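Local coordinates for protein RNA-dependent RNA polymerase (Dera Ghazi Khan orthonairovirus, PDB 6DX2) that acts, through this N-terminal viral OTU cysteine protease domain, as a deubiquitinase, while the full-length L protein probably copies viral RNA, at residues L144-Q148 with G149-P153. Numbering follows the deposited sequence.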
loop_
_atom_site.group_PDB
_atom_site.type_symbol
_atom_site.label_atom_id
_atom_site.label_comp_id
_atom_site.label_asym_id
_atom_site.label_seq_id
_atom_site.Cartn_x
_atom_site.Cartn_y
_atom_site.Cartn_z
ATOM N N LEU A 144 -4.471 3.488 0.828
ATOM C CA LEU A 144 -3.986 4.028 -0.442
ATOM C C LEU A 144 -5.058 3.842 -1.480
ATOM O O LEU A 144 -5.637 2.746 -1.575
ATOM C CB LEU A 144 -2.703 3.250 -0.888
ATOM C CG LEU A 144 -1.543 3.353 0.108
ATOM C CD1 LEU A 144 -0.372 2.581 -0.471
ATOM C CD2 LEU A 144 -1.117 4.826 0.377
ATOM N N LYS A 145 -5.295 4.894 -2.256
ATOM C CA LYS A 145 -6.224 4.844 -3.359
ATOM C C LYS A 145 -5.448 4.610 -4.628
ATOM O O LYS A 145 -4.564 5.406 -4.985
ATOM C CB LYS A 145 -7.024 6.135 -3.465
ATOM C CG LYS A 145 -8.098 6.121 -4.554
ATOM C CD LYS A 145 -8.909 7.439 -4.537
ATOM C CE LYS A 145 -8.170 8.521 -5.292
ATOM N NZ LYS A 145 -8.816 9.848 -5.094
ATOM N N LEU A 146 -5.819 3.563 -5.348
ATOM C CA LEU A 146 -5.226 3.269 -6.652
ATOM C C LEU A 146 -6.256 3.599 -7.690
ATOM O O LEU A 146 -7.280 2.916 -7.786
ATOM C CB LEU A 146 -4.876 1.778 -6.701
ATOM C CG LEU A 146 -3.575 1.385 -6.022
ATOM C CD1 LEU A 146 -3.464 1.813 -4.561
ATOM C CD2 LEU A 146 -3.444 -0.149 -6.127
ATOM N N CYS A 147 -5.985 4.619 -8.481
ATOM C CA CYS A 147 -6.999 5.090 -9.420
ATOM C C CYS A 147 -6.294 5.566 -10.676
ATOM O O CYS A 147 -5.393 6.396 -10.591
ATOM C CB CYS A 147 -7.842 6.203 -8.785
ATOM S SG CYS A 147 -9.315 6.633 -9.779
ATOM N N GLN A 148 -6.669 5.002 -11.820
ATOM C CA GLN A 148 -6.148 5.439 -13.114
ATOM C C GLN A 148 -4.620 5.483 -13.120
ATOM O O GLN A 148 -3.992 6.412 -13.635
ATOM C CB GLN A 148 -6.751 6.783 -13.495
ATOM C CG GLN A 148 -8.213 6.653 -13.859
ATOM C CD GLN A 148 -8.427 5.698 -15.024
ATOM O OE1 GLN A 148 -9.296 4.825 -14.980
ATOM N NE2 GLN A 148 -7.629 5.861 -16.075
ATOM N N GLY A 149 -4.019 4.462 -12.538
ATOM C CA GLY A 149 -2.587 4.321 -12.559
ATOM C C GLY A 149 -1.833 5.145 -11.544
ATOM O O GLY A 149 -0.606 5.040 -11.487
ATOM N N HIS A 150 -2.509 5.945 -10.726
ATOM C CA HIS A 150 -1.809 6.724 -9.727
ATOM C C HIS A 150 -2.255 6.305 -8.337
ATOM O O HIS A 150 -3.288 5.664 -8.158
ATOM C CB HIS A 150 -2.027 8.232 -9.972
ATOM C CG HIS A 150 -1.345 8.718 -11.217
ATOM N ND1 HIS A 150 -2.015 8.908 -12.408
ATOM C CD2 HIS A 150 -0.046 9.033 -11.461
ATOM C CE1 HIS A 150 -1.163 9.331 -13.327
ATOM N NE2 HIS A 150 0.038 9.416 -12.779
ATOM N N ILE A 151 -1.384 6.541 -7.374
ATOM C CA ILE A 151 -1.637 6.226 -5.988
ATOM C C ILE A 151 -1.701 7.535 -5.244
ATOM O O ILE A 151 -0.851 8.423 -5.441
ATOM C CB ILE A 151 -0.560 5.296 -5.398
ATOM C CG1 ILE A 151 -0.655 3.945 -6.083
ATOM C CG2 ILE A 151 -0.671 5.205 -3.844
ATOM C CD1 ILE A 151 0.224 2.957 -5.498
ATOM N N GLU A 152 -2.733 7.669 -4.414
ATOM C CA GLU A 152 -2.880 8.804 -3.525
ATOM C C GLU A 152 -3.151 8.316 -2.106
ATOM O O GLU A 152 -3.774 7.265 -1.899
ATOM C CB GLU A 152 -4.023 9.712 -3.993
ATOM C CG GLU A 152 -3.979 10.023 -5.506
ATOM C CD GLU A 152 -2.772 10.870 -5.948
ATOM O OE1 GLU A 152 -2.153 11.525 -5.077
ATOM O OE2 GLU A 152 -2.467 10.894 -7.181
ATOM N N PRO A 153 -2.662 9.024 -1.110
ATOM C CA PRO A 153 -3.028 8.687 0.279
ATOM C C PRO A 153 -4.490 9.026 0.581
ATOM O O PRO A 153 -5.024 10.001 0.069
ATOM C CB PRO A 153 -2.068 9.564 1.106
ATOM C CG PRO A 153 -1.553 10.596 0.186
ATOM C CD PRO A 153 -1.859 10.255 -1.216
#
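L146 and I151 lie side by side across a beta hairpin with a two-residue turn, their side chains pointing the same way, with CD1 of L146 3.8 Å from CG1 of I151. I151 touches both leucines on this face. Its CG1 branch and CD1 run along L146, while CG2, anti to the backbone N (chi1 of -67° places CG1 beside that N), reaches CB of L144 at 4.1 Å. The backbones are clamped by two hydrogen-bonded pairs: N of K145 meets O of E152 at 2.8 Å in a nearly straight bond (173°), with E152 N returning to K145 O, and C147 and H150 exchange the second pair. Between them, CA of I151 comes within 3.2 Å of K145 O in a CA-H...O contact.

The K145 and E152 face is polar but not loose: NZ of K145 and OE2 of E152 stand 6.8 Å apart, while K145 forms a salt bridge with E125 and E152 OE1 accepts from V36 N.

Looseness is confined to Q148 and G149, where a type I' turn with positive phi at both reverses the chain at the exposed tip of the hairpin. H150 N closes it on C147 O at 2.9 Å, though from 50° above the carbonyl plane.

Strand 116-121 flanks strand 142-147 in parallel within the mixed sheet, contributing L118 beside L144 and L146, while helix 42-52 covers L144 and I151 through F43.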